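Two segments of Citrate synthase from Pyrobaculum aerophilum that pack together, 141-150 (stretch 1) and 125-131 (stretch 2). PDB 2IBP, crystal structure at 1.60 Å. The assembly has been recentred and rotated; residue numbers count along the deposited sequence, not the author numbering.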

# COMPACT_ATOMS: atom_id res chain seq x y z
N ALA A 141 0.52 14.00 -22.71
CA ALA A 141 1.68 13.38 -23.35
C ALA A 141 2.98 13.49 -22.55
O ALA A 141 3.67 12.50 -22.35
CB ALA A 141 1.88 13.95 -24.75
N GLU A 142 3.33 14.71 -22.14
CA GLU A 142 4.57 14.93 -21.42
C GLU A 142 4.61 14.12 -20.13
O GLU A 142 5.65 13.58 -19.77
CB GLU A 142 4.76 16.41 -21.07
CG GLU A 142 5.16 17.30 -22.24
CD GLU A 142 5.55 18.70 -21.79
OE1 GLU A 142 6.21 18.84 -20.74
OE2 GLU A 142 5.22 19.66 -22.52
N GLU A 143 3.48 14.09 -19.42
CA GLU A 143 3.41 13.38 -18.15
C GLU A 143 3.50 11.88 -18.36
O GLU A 143 4.13 11.19 -17.55
CB GLU A 143 2.14 13.74 -17.39
CG GLU A 143 2.14 15.15 -16.82
CD GLU A 143 2.00 16.24 -17.88
OE1 GLU A 143 1.26 16.02 -18.87
OE2 GLU A 143 2.62 17.31 -17.71
N LYS A 144 2.82 11.38 -19.38
CA LYS A 144 2.91 9.95 -19.70
C LYS A 144 4.35 9.57 -20.02
O LYS A 144 4.81 8.50 -19.63
CB LYS A 144 1.97 9.56 -20.84
CG LYS A 144 0.50 9.68 -20.50
CD LYS A 144 -0.38 9.23 -21.66
CE LYS A 144 -1.86 9.33 -21.32
NZ LYS A 144 -2.31 10.73 -21.07
N GLU A 145 5.08 10.46 -20.69
CA GLU A 145 6.49 10.19 -20.97
C GLU A 145 7.27 10.07 -19.66
O GLU A 145 8.08 9.16 -19.52
CB GLU A 145 7.11 11.27 -21.87
CG GLU A 145 6.64 11.24 -23.33
CD GLU A 145 7.11 10.00 -24.11
OE1 GLU A 145 7.78 9.12 -23.53
OE2 GLU A 145 6.83 9.93 -25.32
N LEU A 146 7.00 10.96 -18.70
CA LEU A 146 7.64 10.89 -17.39
C LEU A 146 7.30 9.57 -16.71
O LEU A 146 8.17 8.90 -16.15
CB LEU A 146 7.19 12.04 -16.47
CG LEU A 146 7.63 13.45 -16.88
CD1 LEU A 146 6.98 14.54 -16.03
CD2 LEU A 146 9.14 13.52 -16.81
N ALA A 147 6.01 9.23 -16.74
CA ALA A 147 5.51 8.02 -16.08
C ALA A 147 6.23 6.77 -16.62
O ALA A 147 6.61 5.88 -15.87
CB ALA A 147 4.00 7.89 -16.24
N TYR A 148 6.41 6.69 -17.93
CA TYR A 148 7.08 5.52 -18.51
C TYR A 148 8.56 5.50 -18.16
O TYR A 148 9.14 4.43 -17.90
CB TYR A 148 6.83 5.44 -20.02
CG TYR A 148 5.47 4.85 -20.32
CD1 TYR A 148 4.32 5.61 -20.21
CD2 TYR A 148 5.34 3.50 -20.58
CE1 TYR A 148 3.06 5.05 -20.43
CE2 TYR A 148 4.10 2.92 -20.81
CZ TYR A 148 2.96 3.70 -20.73
OH TYR A 148 1.73 3.12 -20.95
N ARG A 149 9.18 6.67 -18.12
CA ARG A 149 10.58 6.78 -17.70
C ARG A 149 10.71 6.23 -16.26
O ARG A 149 11.61 5.47 -15.95
CB ARG A 149 11.03 8.24 -17.75
CG ARG A 149 12.54 8.48 -17.85
CD ARG A 149 12.84 9.99 -18.02
NE ARG A 149 12.03 10.60 -19.08
CZ ARG A 149 11.83 11.90 -19.24
NH1 ARG A 149 12.38 12.78 -18.41
NH2 ARG A 149 11.06 12.34 -20.23
N ILE A 150 9.79 6.66 -15.39
CA ILE A 150 9.80 6.23 -13.99
C ILE A 150 9.56 4.73 -13.87
O ILE A 150 10.21 4.05 -13.05
CB ILE A 150 8.77 7.03 -13.16
CG1 ILE A 150 9.18 8.51 -13.15
CG2 ILE A 150 8.66 6.46 -11.73
CD1 ILE A 150 8.07 9.49 -12.80
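Stretch 2 (125-131) EDNQKLI

Leu 130 forms the apolar centre of the contact, its side chain (chi1 t, chi2 p) set as a knob into the hole made by Glu 143, Leu 146, Ala 147 and Ile 150 of stretch 1. Its CD2 lies 3.9 Å from Ala 147 CB and 3.8 Å from Ile 150 CD1, while its CD1 meets the aliphatic part of Glu 143, 3.7 Å from CB. Leu 130 CD2 also comes within 3.8 Å of Ala 147 CA, so it touches the helix backbone there as well as the methyl group.

Stretch 2 is helical throughout, with phi/psi near -60/-45, and its backbone bonds include Leu 130 N to Asp 126 O at 2.9 Å. It runs roughly antiparallel to the helix of stretch 1: the N-to-C directions differ by 143° (signed crossing angle -143°), and the axes approach to 9.3 Å. Glu 143 CA lies 6.0 Å from Leu 130 CA and Leu 146 CA 5.9 Å from Asp 126 CA, as expected of opposed chains, while Ile 150 CA is nearest Asn 127 CA at 6.6 Å.

Around the knob, Leu 146 CD1 packs 4.2 Å from Leu 130 CB and 3.6 Å from Lys 129 CG, so the lysine's methylene chain extends the apolar surface. Ile 150 CD1 rests on the neighbouring turn, 3.5 Å from Asn 127 CA and 3.7 Å from Asp 126 O; the CA-to-CB bond of Asn 127 itself points away.

Charged groups close the margin. Asp 126 OD1 forms a salt bridge with Arg 149 NH1 at 2.9 Å, including a weak hydrogen bond with an N-H...O angle of 126°. Lys 129, t through chi3 and turned at chi4 (m), carries its NZ to a long salt bridge with Glu 142 OE1, 3.8 Å away. A water links the same ammonium group to Glu 143, accepting from Lys 129 NZ at 2.7 Å and donating to Glu 143 OE2 at 2.5 Å.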

# COMPACT_ATOMS: atom_id res chain seq x y z
N GLU A 125 14.12 13.15 -10.01
CA GLU A 125 13.63 14.42 -10.59
C GLU A 125 12.40 14.26 -11.48
O GLU A 125 11.50 15.11 -11.47
CB GLU A 125 14.76 15.11 -11.36
CG GLU A 125 15.93 15.51 -10.48
CD GLU A 125 17.09 16.12 -11.26
OE1 GLU A 125 16.93 16.40 -12.47
OE2 GLU A 125 18.17 16.31 -10.66
N ASP A 126 12.36 13.19 -12.25
CA ASP A 126 11.21 12.89 -13.09
C ASP A 126 9.99 12.69 -12.22
O ASP A 126 8.90 13.12 -12.54
CB ASP A 126 11.45 11.62 -13.90
CG ASP A 126 12.49 11.81 -14.99
OD1 ASP A 126 12.62 12.95 -15.51
OD2 ASP A 126 13.14 10.82 -15.36
N ASN A 127 10.16 11.91 -11.16
CA ASN A 127 9.07 11.65 -10.26
C ASN A 127 8.54 12.97 -9.70
O ASN A 127 7.34 13.18 -9.63
CB ASN A 127 9.53 10.74 -9.12
CG ASN A 127 8.38 10.03 -8.43
OD1 ASN A 127 7.46 9.54 -9.08
ND2 ASN A 127 8.52 9.81 -7.11
N GLN A 128 9.45 13.83 -9.24
CA GLN A 128 9.04 15.15 -8.70
C GLN A 128 8.21 15.93 -9.72
O GLN A 128 7.17 16.51 -9.39
CB GLN A 128 10.24 15.98 -8.26
CG GLN A 128 11.21 15.26 -7.31
CD GLN A 128 10.52 14.44 -6.22
OE1 GLN A 128 9.78 14.97 -5.39
NE2 GLN A 128 10.83 13.15 -6.19
N LYS A 129 8.66 15.91 -10.96
CA LYS A 129 7.98 16.62 -12.03
C LYS A 129 6.60 16.03 -12.27
O LYS A 129 5.63 16.76 -12.47
CB LYS A 129 8.83 16.59 -13.30
CG LYS A 129 8.32 17.47 -14.41
CD LYS A 129 9.31 17.50 -15.58
CE LYS A 129 8.88 18.49 -16.66
NZ LYS A 129 7.58 18.12 -17.28
N LEU A 130 6.49 14.71 -12.22
CA LEU A 130 5.21 14.07 -12.43
C LEU A 130 4.28 14.36 -11.28
O LEU A 130 3.09 14.61 -11.49
CB LEU A 130 5.37 12.56 -12.67
CG LEU A 130 4.07 11.81 -13.01
CD1 LEU A 130 3.31 12.41 -14.18
CD2 LEU A 130 4.37 10.34 -13.26
N ILE A 131 4.80 14.34 -10.06
CA ILE A 131 4.02 14.67 -8.87
C ILE A 131 3.47 16.10 -9.02
O ILE A 131 2.27 16.31 -8.84
CB ILE A 131 4.86 14.52 -7.60
CG1 ILE A 131 5.13 13.03 -7.33
CG2 ILE A 131 4.18 15.17 -6.41
CD1 ILE A 131 6.25 12.80 -6.31
O HOH W 1 4.93 17.93 -16.87